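Local coordinates for protein glycosyltransferase Gtf1 (Streptococcus pneumoniae, PDB 4PQG) that belongs to the GT-B glycosyltransferases and holds uridine-5'-diphosphate and 2-acetamido-2-deoxy-beta-D-glucopyranose side by side, at residues A[339-344]-A[410-415]; A[343-348]-A[459-464]; A[416-421]-A[426-431]. All blocks are in the same frame, centred on the assembly; numbering follows the deposited sequence.

Contact 1 of 3, residues A[339-344]-A[410-415]; sequences KEKHID and TSEGFG. With NAG (2-acetamido-2-deoxy-beta-D-glucopyranose), chain D; UDP (uridine-5'-diphosphate), chain C.
The imidazole of H342 meets T410 at its edge: OG1 of T410 lies in the ring plane, 3.0 Å from NE2, while CG2 of T410 stands off the plane, 3.6 Å from NE2. One face of the ring has the carbonyl oxygen of K339 3.2 Å above its centre; the indole of W345 stacks on the opposite face. O4 of NAG lies at the edge of the F414 ring. A third flat group, the carboxylate of E412, is gripped at both oxygens. Its OE2 takes NZ of K341 on the syn lone pair in a 2.6 Å salt bridge and also bonds S409 OG, while OE1 accepts the O3 hydroxyl of NAG. The CB of K341 points away from the loop, but the chain bends at chi2 (-71°), bringing NZ to E412 and, at 2.8 Å, to O1B of UDP. The lysine thus bridges a carboxylate and a phosphate. Successive amides of G413, F414 and G415 donate to O7, O3 and O4 of NAG. Between the backbones, a water donates to the carbonyl oxygens of E340 and S411. Segment 339-344 leads into helix 343-353, and loop 410-415 connects strand 404-406 to helix 416-423 in the C-terminal Rossmann-like domain of the GT-B fold.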
loop_
_atom_site.group_PDB
_atom_site.type_symbol
_atom_site.label_atom_id
_atom_site.label_comp_id
_atom_site.label_asym_id
_atom_site.label_seq_id
_atom_site.Cartn_x
_atom_site.Cartn_y
_atom_site.Cartn_z
ATOM N N LYS A 339 6.638 -13.496 -3.646
ATOM C CA LYS A 339 7.326 -14.312 -4.650
ATOM C C LYS A 339 7.960 -13.491 -5.762
ATOM O O LYS A 339 9.117 -13.725 -6.086
ATOM C CB LYS A 339 6.372 -15.344 -5.261
ATOM C CG LYS A 339 5.995 -16.449 -4.309
ATOM C CD LYS A 339 5.115 -17.497 -4.984
ATOM C CE LYS A 339 4.920 -18.704 -4.073
ATOM N NZ LYS A 339 4.656 -18.299 -2.667
ATOM N N GLU A 340 7.216 -12.520 -6.313
ATOM C CA GLU A 340 7.692 -11.693 -7.442
ATOM C C GLU A 340 8.946 -10.844 -7.136
ATOM O O GLU A 340 9.579 -10.299 -8.060
ATOM C CB GLU A 340 6.560 -10.802 -8.005
ATOM C CG GLU A 340 6.140 -9.660 -7.064
ATOM C CD GLU A 340 4.860 -8.941 -7.490
ATOM O OE1 GLU A 340 4.365 -9.167 -8.626
ATOM O OE2 GLU A 340 4.340 -8.134 -6.685
ATOM N N LYS A 341 9.302 -10.730 -5.856
ATOM C CA LYS A 341 10.530 -10.015 -5.449
ATOM C C LYS A 341 11.744 -10.964 -5.342
ATOM O O LYS A 341 12.884 -10.509 -5.285
ATOM C CB LYS A 341 10.329 -9.282 -4.106
ATOM C CG LYS A 341 9.184 -8.256 -4.088
ATOM C CD LYS A 341 9.497 -6.995 -4.919
ATOM C CE LYS A 341 8.301 -6.048 -4.963
ATOM N NZ LYS A 341 8.653 -4.648 -5.362
ATOM N N HIS A 342 11.478 -12.274 -5.294
ATOM C CA HIS A 342 12.516 -13.323 -5.295
ATOM C C HIS A 342 13.638 -13.074 -4.338
ATOM O O HIS A 342 14.816 -13.277 -4.682
ATOM C CB HIS A 342 13.104 -13.513 -6.695
ATOM C CG HIS A 342 12.070 -13.707 -7.764
ATOM N ND1 HIS A 342 11.498 -14.906 -8.012
ATOM C CD2 HIS A 342 11.504 -12.804 -8.657
ATOM C CE1 HIS A 342 10.612 -14.777 -9.021
ATOM N NE2 HIS A 342 10.620 -13.488 -9.419
ATOM N N ILE A 343 13.303 -12.645 -3.124
ATOM C CA ILE A 343 14.325 -12.365 -2.122
ATOM C C ILE A 343 15.139 -13.626 -1.820
ATOM O O ILE A 343 16.316 -13.527 -1.457
ATOM C CB ILE A 343 13.740 -11.702 -0.862
ATOM C CG1 ILE A 343 13.122 -10.344 -1.222
ATOM C CG2 ILE A 343 14.820 -11.485 0.188
ATOM C CD1 ILE A 343 12.280 -9.746 -0.118
ATOM N N ASP A 344 14.533 -14.799 -2.029
ATOM C CA ASP A 344 15.249 -16.060 -1.793
ATOM C C ASP A 344 16.495 -16.193 -2.659
ATOM O O ASP A 344 17.524 -16.679 -2.193
ATOM C CB ASP A 344 14.336 -17.284 -1.920
ATOM C CG ASP A 344 13.637 -17.357 -3.260
ATOM O OD1 ASP A 344 13.022 -16.339 -3.652
ATOM O OD2 ASP A 344 13.702 -18.426 -3.913
ATOM N N THR A 410 11.691 -9.330 -10.672
ATOM C CA THR A 410 11.673 -9.552 -12.099
ATOM C C THR A 410 10.870 -8.495 -12.875
ATOM O O THR A 410 10.802 -8.553 -14.109
ATOM C CB THR A 410 11.196 -10.989 -12.427
ATOM O OG1 THR A 410 10.143 -11.358 -11.519
ATOM C CG2 THR A 410 12.361 -11.971 -12.223
ATOM N N SER A 411 10.289 -7.528 -12.159
ATOM C CA SER A 411 9.515 -6.464 -12.807
ATOM C C SER A 411 9.139 -5.349 -11.842
ATOM O O SER A 411 8.644 -5.614 -10.745
ATOM C CB SER A 411 8.238 -7.037 -13.448
ATOM O OG SER A 411 7.410 -6.002 -13.949
ATOM N N GLU A 412 9.370 -4.101 -12.248
ATOM C CA GLU A 412 8.886 -2.955 -11.465
ATOM C C GLU A 412 8.303 -1.869 -12.338
ATOM O O GLU A 412 8.960 -1.380 -13.262
ATOM C CB GLU A 412 9.985 -2.351 -10.577
ATOM C CG GLU A 412 10.561 -3.296 -9.525
ATOM C CD GLU A 412 9.614 -3.611 -8.365
ATOM O OE1 GLU A 412 8.616 -2.870 -8.138
ATOM O OE2 GLU A 412 9.902 -4.601 -7.645
ATOM N N GLY A 413 7.068 -1.483 -12.030
ATOM C CA GLY A 413 6.449 -0.334 -12.663
ATOM C C GLY A 413 7.312 0.897 -12.438
ATOM O O GLY A 413 7.418 1.771 -13.306
ATOM N N PHE A 414 7.921 0.973 -11.266
ATOM C CA PHE A 414 8.751 2.103 -10.894
ATOM C C PHE A 414 9.746 1.652 -9.855
ATOM O O PHE A 414 10.966 1.666 -10.097
ATOM C CB PHE A 414 7.905 3.241 -10.318
ATOM C CG PHE A 414 8.685 4.511 -10.072
ATOM C CD1 PHE A 414 9.184 5.259 -11.147
ATOM C CD2 PHE A 414 8.918 4.966 -8.778
ATOM C CE1 PHE A 414 9.880 6.440 -10.932
ATOM C CE2 PHE A 414 9.618 6.159 -8.554
ATOM C CZ PHE A 414 10.100 6.891 -9.633
ATOM N N GLY A 415 9.220 1.233 -8.703
ATOM C CA GLY A 415 10.046 0.751 -7.596
ATOM C C GLY A 415 10.493 1.849 -6.661
ATOM O O GLY A 415 11.627 2.360 -6.755
HETATM C C1 NAG D . 3.822 -1.131 -7.549
HETATM C C2 NAG D . 4.849 -1.639 -8.553
HETATM C C3 NAG D . 6.000 -0.694 -8.184
HETATM C C4 NAG D . 5.558 0.778 -8.157
HETATM C C5 NAG D . 4.252 0.953 -7.333
HETATM C C6 NAG D . 3.774 2.393 -7.181
HETATM C C7 NAG D . 5.602 -3.854 -9.234
HETATM C C8 NAG D . 6.009 -5.214 -8.741
HETATM N N2 NAG D . 5.258 -2.997 -8.287
HETATM O O1 NAG D . 2.984 -2.008 -6.852
HETATM O O3 NAG D . 7.135 -0.887 -9.010
HETATM O O4 NAG D . 6.590 1.534 -7.571
HETATM O O5 NAG D . 3.281 0.108 -7.955
HETATM O O6 NAG D . 3.368 2.824 -8.460
HETATM O O7 NAG D . 5.588 -3.594 -10.448
HETATM N N1 UDP C . 8.401 0.009 2.617
HETATM C C2 UDP C . 8.475 0.444 3.958
HETATM N N3 UDP C . 9.057 -0.336 4.857
HETATM C C4 UDP C . 9.578 -1.532 4.550
HETATM C C5 UDP C . 9.520 -2.003 3.235
HETATM C C6 UDP C . 8.916 -1.189 2.269
HETATM O O2 UDP C . 8.011 1.558 4.309
HETATM O O4 UDP C . 10.113 -2.204 5.460
HETATM C "C1'" UDP C . 7.786 0.914 1.633
HETATM C "C2'" UDP C . 8.890 1.528 0.777
HETATM O "O2'" UDP C . 9.489 2.707 1.353
HETATM C "C3'" UDP C . 8.217 1.836 -0.549
HETATM C "C4'" UDP C . 7.052 0.850 -0.605
HETATM O "O4'" UDP C . 6.961 0.231 0.689
HETATM O "O3'" UDP C . 7.703 3.173 -0.559
HETATM C "C5'" UDP C . 7.260 -0.253 -1.641
HETATM O "O5'" UDP C . 7.114 0.313 -2.933
HETATM P PA UDP C . 7.798 -0.353 -4.222
HETATM O O1A UDP C . 7.439 0.465 -5.433
HETATM O O2A UDP C . 9.258 -0.545 -3.886
HETATM O O3A UDP C . 7.292 -1.884 -4.290
HETATM P PB UDP C . 5.819 -2.506 -4.476
HETATM O O1B UDP C . 6.031 -3.649 -5.443
HETATM O O2B UDP C . 5.397 -2.927 -3.078
HETATM O O3B UDP C . 4.970 -1.413 -5.097
HETATM O O HOH W 1 8.049 -8.142 -9.547
#

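Contact 2 of 3, residues A[343-348]-A[459-464]; sequences IDWLVK and DQIKQA
W345 and I461 pack two helices of the nucleotide-binding Rossmann-like domain of a GT-B fold against each other, helix 343-353 meeting the start of helix 458-474. From CB outward the tryptophan meets a single isoleucine. Its CB lies 3.9 Å from CG2 of I461, and CG and CD2 continue along that methyl. Farther out the six-membered ring passes across CD1 of I461, to which its nearest carbons are CZ3, CE3 and CH2, each at 3.8 Å. CD1 stands 3.6 Å from the ring centroid and only 4° off the normal, a CH-pi contact over the face. I461 reaches both places because its branches diverge: CG2, anti to the backbone N, drops toward the inner end of the indole, while CG1, with chi1 -69°, carries CD1 over the outer ring.

One turn on, K348 and K462 pass each other by their aliphatic parts, the CA atoms of the two segments being nearest here, 5.9 Å from K348 CA to K462 CA. Their amines diverge to separate acids: NZ of K348 forms a salt bridge with E458, and NZ of K462 makes a weak, 3.3 Å salt bridge with OD1 of D459 on its own helix. The like charges stay 6.2 Å apart, NZ of K348 to NZ of K462. At the stems, CB of K348 rests 4.1 Å from CD of K462.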
loop_
_atom_site.group_PDB
_atom_site.type_symbol
_atom_site.label_atom_id
_atom_site.label_comp_id
_atom_site.label_asym_id
_atom_site.label_seq_id
_atom_site.Cartn_x
_atom_site.Cartn_y
_atom_site.Cartn_z
ATOM N N ILE A 343 13.303 -12.645 -3.124
ATOM C CA ILE A 343 14.325 -12.365 -2.122
ATOM C C ILE A 343 15.139 -13.626 -1.820
ATOM O O ILE A 343 16.316 -13.527 -1.457
ATOM C CB ILE A 343 13.740 -11.702 -0.862
ATOM C CG1 ILE A 343 13.122 -10.344 -1.222
ATOM C CG2 ILE A 343 14.820 -11.485 0.188
ATOM C CD1 ILE A 343 12.280 -9.746 -0.118
ATOM N N ASP A 344 14.533 -14.799 -2.029
ATOM C CA ASP A 344 15.249 -16.060 -1.793
ATOM C C ASP A 344 16.495 -16.193 -2.659
ATOM O O ASP A 344 17.524 -16.679 -2.193
ATOM C CB ASP A 344 14.336 -17.284 -1.920
ATOM C CG ASP A 344 13.637 -17.357 -3.260
ATOM O OD1 ASP A 344 13.022 -16.339 -3.652
ATOM O OD2 ASP A 344 13.702 -18.426 -3.913
ATOM N N TRP A 345 16.411 -15.735 -3.907
ATOM C CA TRP A 345 17.580 -15.657 -4.775
ATOM C C TRP A 345 18.649 -14.772 -4.205
ATOM O O TRP A 345 19.836 -15.124 -4.269
ATOM C CB TRP A 345 17.203 -15.210 -6.186
ATOM C CG TRP A 345 16.248 -16.136 -6.907
ATOM C CD1 TRP A 345 15.912 -17.442 -6.573
ATOM C CD2 TRP A 345 15.500 -15.860 -8.145
ATOM N NE1 TRP A 345 15.023 -17.964 -7.475
ATOM C CE2 TRP A 345 14.732 -17.076 -8.438
ATOM C CE3 TRP A 345 15.375 -14.762 -8.988
ATOM C CZ2 TRP A 345 13.892 -17.171 -9.539
ATOM C CZ3 TRP A 345 14.515 -14.859 -10.092
ATOM C CH2 TRP A 345 13.796 -16.044 -10.363
ATOM N N LEU A 346 18.265 -13.627 -3.629
ATOM C CA LEU A 346 19.242 -12.736 -3.001
ATOM C C LEU A 346 19.915 -13.366 -1.787
ATOM O O LEU A 346 21.136 -13.217 -1.598
ATOM C CB LEU A 346 18.610 -11.398 -2.576
ATOM C CG LEU A 346 18.056 -10.526 -3.706
ATOM C CD1 LEU A 346 17.457 -9.259 -3.108
ATOM C CD2 LEU A 346 19.163 -10.196 -4.703
ATOM N N VAL A 347 19.125 -14.038 -0.951
ATOM C CA VAL A 347 19.675 -14.675 0.237
ATOM C C VAL A 347 20.746 -15.708 -0.165
ATOM O O VAL A 347 21.872 -15.670 0.355
ATOM C CB VAL A 347 18.576 -15.300 1.144
ATOM C CG1 VAL A 347 19.190 -16.150 2.248
ATOM C CG2 VAL A 347 17.714 -14.210 1.770
ATOM N N LYS A 348 20.408 -16.600 -1.100
ATOM C CA LYS A 348 21.372 -17.592 -1.630
ATOM C C LYS A 348 22.629 -16.980 -2.277
ATOM O O LYS A 348 23.741 -17.514 -2.143
ATOM C CB LYS A 348 20.681 -18.556 -2.592
ATOM C CG LYS A 348 19.534 -19.311 -1.933
ATOM C CD LYS A 348 19.085 -20.509 -2.748
ATOM C CE LYS A 348 18.092 -21.349 -1.962
ATOM N NZ LYS A 348 17.850 -22.637 -2.671
ATOM N N ASP A 459 20.675 -21.786 -9.653
ATOM C CA ASP A 459 22.145 -21.830 -9.528
ATOM C C ASP A 459 22.879 -20.727 -10.292
ATOM O O ASP A 459 23.830 -20.147 -9.767
ATOM C CB ASP A 459 22.690 -23.186 -9.974
ATOM C CG ASP A 459 22.274 -24.320 -9.058
ATOM O OD1 ASP A 459 21.919 -24.077 -7.880
ATOM O OD2 ASP A 459 22.318 -25.473 -9.527
ATOM N N GLN A 460 22.454 -20.465 -11.532
ATOM C CA GLN A 460 23.006 -19.386 -12.365
ATOM C C GLN A 460 22.753 -18.015 -11.759
ATOM O O GLN A 460 23.640 -17.158 -11.748
ATOM C CB GLN A 460 22.379 -19.389 -13.760
ATOM C CG GLN A 460 23.267 -19.930 -14.855
ATOM C CD GLN A 460 23.412 -21.429 -14.764
ATOM O OE1 GLN A 460 22.579 -22.182 -15.292
ATOM N NE2 GLN A 460 24.471 -21.879 -14.085
ATOM N N ILE A 461 21.530 -17.811 -11.277
ATOM C CA ILE A 461 21.144 -16.535 -10.674
ATOM C C ILE A 461 21.990 -16.222 -9.443
ATOM O O ILE A 461 22.566 -15.141 -9.353
ATOM C CB ILE A 461 19.647 -16.502 -10.320
ATOM C CG1 ILE A 461 18.806 -16.474 -11.604
ATOM C CG2 ILE A 461 19.328 -15.311 -9.410
ATOM C CD1 ILE A 461 17.380 -16.967 -11.391
ATOM N N LYS A 462 22.075 -17.160 -8.505
ATOM C CA LYS A 462 22.825 -16.919 -7.278
ATOM C C LYS A 462 24.306 -16.675 -7.570
ATOM O O LYS A 462 24.947 -15.852 -6.912
ATOM C CB LYS A 462 22.620 -18.048 -6.260
ATOM C CG LYS A 462 23.702 -19.106 -6.200
ATOM C CD LYS A 462 23.267 -20.269 -5.327
ATOM C CE LYS A 462 24.174 -21.468 -5.557
ATOM N NZ LYS A 462 23.458 -22.737 -5.247
ATOM N N GLN A 463 24.830 -17.385 -8.569
ATOM C CA GLN A 463 26.221 -17.237 -8.992
ATOM C C GLN A 463 26.456 -15.859 -9.602
ATOM O O GLN A 463 27.482 -15.236 -9.346
ATOM C CB GLN A 463 26.603 -18.359 -9.970
ATOM C CG GLN A 463 27.758 -18.064 -10.914
ATOM C CD GLN A 463 28.013 -19.212 -11.892
ATOM O OE1 GLN A 463 27.831 -19.072 -13.112
ATOM N NE2 GLN A 463 28.407 -20.368 -11.354
ATOM N N ALA A 464 25.494 -15.377 -10.384
ATOM C CA ALA A 464 25.602 -14.056 -11.001
ATOM C C ALA A 464 25.601 -12.947 -9.958
ATOM O O ALA A 464 26.522 -12.127 -9.929
ATOM C CB ALA A 464 24.509 -13.837 -12.047
#

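Contact 3 of 3, residues A[416-421]-A[426-431]; sequences LTLMEA and LPLIGF. With UDP (uridine-5'-diphosphate), chain C.
A421 is the hollow on the strand-facing side of helix 416-423, and two leucines of segment 426-431 fill it. L428 sends its two methyls to different places: CD2 presses on CB of A421 at 3.7 Å, while CD1 settles one turn back against L418, 4.2 Å from its CB and near its carbonyl oxygen. Its chi1 (-46°) keeps CG beside the backbone N, and the fork opens with one methyl toward A421 and one toward L418. L426 supplies the second bump. Its CD1 lies 4.0 Å from CB of A421, and its CB and CG lean over the carbonyl oxygen of the same alanine. The small methyl of A421 lets both leucines come close to the helix.

The backbone closes the turn at this point. L426 N donates to A421 O over 3.0 Å, the N-H...O angle being 153°.

The helix turns a different side to UDP. At its first turn the amides of L416 and T417 donate to O1A and O2A of the alpha phosphate, where the positive end of the helix dipole would probably add to the attraction. One turn farther, the extended side chain of E420 takes the ribose hydroxyls: O2' donates to OE1 at 2.6 Å and O3' to OE2. Y399 and Y31 also bond to these oxygens, OE1 and OE2 respectively, an arrangement consistent with their positioning the carboxylate.

Together the segments form the second half of the beta-alpha-beta unit 404-406, 416-423, 428-431. Strand 428-431 lies in the parallel sheet between 404-406 and 447-450; Y405 of the first touches L418, A421 and L428, and helix 436-440 places F440 against both L418 and L428.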
loop_
_atom_site.group_PDB
_atom_site.type_symbol
_atom_site.label_atom_id
_atom_site.label_comp_id
_atom_site.label_asym_id
_atom_site.label_seq_id
_atom_site.Cartn_x
_atom_site.Cartn_y
_atom_site.Cartn_z
ATOM N N LEU A 416 9.615 2.207 -5.734
ATOM C CA LEU A 416 9.876 3.288 -4.821
ATOM C C LEU A 416 11.134 3.076 -3.969
ATOM O O LEU A 416 11.846 4.037 -3.710
ATOM C CB LEU A 416 8.648 3.540 -3.933
ATOM C CG LEU A 416 7.465 4.227 -4.653
ATOM C CD1 LEU A 416 6.177 4.178 -3.823
ATOM C CD2 LEU A 416 7.774 5.651 -5.105
ATOM N N THR A 417 11.404 1.841 -3.532
ATOM C CA THR A 417 12.642 1.571 -2.765
ATOM C C THR A 417 13.927 1.739 -3.604
ATOM O O THR A 417 14.999 1.976 -3.042
ATOM C CB THR A 417 12.677 0.181 -2.111
ATOM O OG1 THR A 417 12.642 -0.829 -3.135
ATOM C CG2 THR A 417 11.506 0.016 -1.116
ATOM N N LEU A 418 13.815 1.612 -4.926
ATOM C CA LEU A 418 14.961 1.867 -5.806
ATOM C C LEU A 418 15.286 3.371 -5.833
ATOM O O LEU A 418 16.439 3.769 -5.719
ATOM C CB LEU A 418 14.695 1.345 -7.221
ATOM C CG LEU A 418 14.199 -0.093 -7.432
ATOM C CD1 LEU A 418 13.975 -0.340 -8.914
ATOM C CD2 LEU A 418 15.166 -1.113 -6.838
ATOM N N MET A 419 14.252 4.190 -5.957
ATOM C CA MET A 419 14.380 5.654 -5.878
ATOM C C MET A 419 14.884 6.089 -4.505
ATOM O O MET A 419 15.809 6.900 -4.381
ATOM C CB MET A 419 13.028 6.324 -6.165
ATOM C CG MET A 419 13.077 7.851 -6.122
ATOM S SD MET A 419 11.443 8.591 -5.973
ATOM C CE MET A 419 11.092 8.182 -4.260
ATOM N N GLU A 420 14.267 5.536 -3.472
ATOM C CA GLU A 420 14.664 5.822 -2.110
ATOM C C GLU A 420 16.118 5.420 -1.887
ATOM O O GLU A 420 16.905 6.210 -1.349
ATOM C CB GLU A 420 13.712 5.138 -1.119
ATOM C CG GLU A 420 12.320 5.786 -1.083
ATOM C CD GLU A 420 11.214 4.901 -0.480
ATOM O OE1 GLU A 420 11.541 3.910 0.218
ATOM O OE2 GLU A 420 10.015 5.205 -0.729
ATOM N N ALA A 421 16.481 4.215 -2.325
ATOM C CA ALA A 421 17.867 3.743 -2.217
ATOM C C ALA A 421 18.895 4.683 -2.891
ATOM O O ALA A 421 19.884 5.043 -2.271
ATOM C CB ALA A 421 17.988 2.308 -2.734
ATOM N N LEU A 426 22.814 4.759 -2.498
ATOM C CA LEU A 426 23.112 3.327 -2.589
ATOM C C LEU A 426 23.264 2.927 -4.030
ATOM O O LEU A 426 22.398 3.243 -4.854
ATOM C CB LEU A 426 22.031 2.470 -1.907
ATOM C CG LEU A 426 21.836 2.645 -0.395
ATOM C CD1 LEU A 426 20.720 1.749 0.125
ATOM C CD2 LEU A 426 23.119 2.364 0.357
ATOM N N PRO A 427 24.377 2.242 -4.351
ATOM C CA PRO A 427 24.449 1.550 -5.630
ATOM C C PRO A 427 23.387 0.458 -5.648
ATOM O O PRO A 427 23.018 -0.047 -4.583
ATOM C CB PRO A 427 25.847 0.910 -5.608
ATOM C CG PRO A 427 26.617 1.756 -4.646
ATOM C CD PRO A 427 25.617 2.069 -3.570
ATOM N N LEU A 428 22.903 0.115 -6.838
ATOM C CA LEU A 428 21.888 -0.931 -6.991
ATOM C C LEU A 428 22.428 -2.099 -7.811
ATOM O O LEU A 428 23.079 -1.893 -8.827
ATOM C CB LEU A 428 20.628 -0.375 -7.668
ATOM C CG LEU A 428 20.023 0.951 -7.200
ATOM C CD1 LEU A 428 18.774 1.264 -8.008
ATOM C CD2 LEU A 428 19.686 0.912 -5.725
ATOM N N ILE A 429 22.150 -3.326 -7.380
ATOM C CA ILE A 429 22.378 -4.504 -8.241
ATOM C C ILE A 429 21.041 -5.200 -8.504
ATOM O O ILE A 429 20.400 -5.656 -7.566
ATOM C CB ILE A 429 23.381 -5.502 -7.606
ATOM C CG1 ILE A 429 24.732 -4.819 -7.319
ATOM C CG2 ILE A 429 23.550 -6.719 -8.504
ATOM C CD1 ILE A 429 25.687 -5.654 -6.471
ATOM N N GLY A 430 20.627 -5.269 -9.768
ATOM C CA GLY A 430 19.352 -5.887 -10.115
ATOM C C GLY A 430 19.281 -6.460 -11.512
ATOM O O GLY A 430 20.218 -6.323 -12.308
ATOM N N PHE A 431 18.161 -7.104 -11.816
ATOM C CA PHE A 431 17.948 -7.664 -13.145
ATOM C C PHE A 431 17.752 -6.577 -14.202
ATOM O O PHE A 431 17.179 -5.514 -13.919
ATOM C CB PHE A 431 16.724 -8.574 -13.151
ATOM C CG PHE A 431 16.946 -9.925 -12.531
ATOM C CD1 PHE A 431 17.902 -10.812 -13.042
ATOM C CD2 PHE A 431 16.153 -10.346 -11.461
ATOM C CE1 PHE A 431 18.067 -12.073 -12.484
ATOM C CE2 PHE A 431 16.328 -11.608 -10.899
ATOM C CZ PHE A 431 17.285 -12.471 -11.414
HETATM N N1 UDP C . 8.401 0.009 2.617
HETATM C C2 UDP C . 8.475 0.444 3.958
HETATM N N3 UDP C . 9.057 -0.336 4.857
HETATM C C4 UDP C . 9.578 -1.532 4.550
HETATM C C5 UDP C . 9.520 -2.003 3.235
HETATM C C6 UDP C . 8.916 -1.189 2.269
HETATM O O2 UDP C . 8.011 1.558 4.309
HETATM O O4 UDP C . 10.113 -2.204 5.460
HETATM C "C1'" UDP C . 7.786 0.914 1.633
HETATM C "C2'" UDP C . 8.890 1.528 0.777
HETATM O "O2'" UDP C . 9.489 2.707 1.353
HETATM C "C3'" UDP C . 8.217 1.836 -0.549
HETATM C "C4'" UDP C . 7.052 0.850 -0.605
HETATM O "O4'" UDP C . 6.961 0.231 0.689
HETATM O "O3'" UDP C . 7.703 3.173 -0.559
HETATM C "C5'" UDP C . 7.260 -0.253 -1.641
HETATM O "O5'" UDP C . 7.114 0.313 -2.933
HETATM P PA UDP C . 7.798 -0.353 -4.222
HETATM O O1A UDP C . 7.439 0.465 -5.433
HETATM O O2A UDP C . 9.258 -0.545 -3.886
HETATM O O3A UDP C . 7.292 -1.884 -4.290
HETATM P PB UDP C . 5.819 -2.506 -4.476
HETATM O O1B UDP C . 6.031 -3.649 -5.443
HETATM O O2B UDP C . 5.397 -2.927 -3.078
HETATM O O3B UDP C . 4.970 -1.413 -5.097
#

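How the contacts relate
From the N terminus, segment 339-344 comes first; the chain returns to it at 410-415, where contact 1 closes a span of 65 intervening residues. Helix 416-423 follows at once, and contact 3 closes a short turn onto strand 428-431. Contact 2 starts from the same stretch as contact 1, sharing I343 and D344, but closes only at helix 458-474, so its longer loop encloses contact 3 entirely. Contacts 1 and 3 run in series, and both touch UDP. F431 joins all three: its ring packs on T410, W345 and I461. The contacts thus tie the ligand-side loops, the central parallel sheet and three helices of one domain.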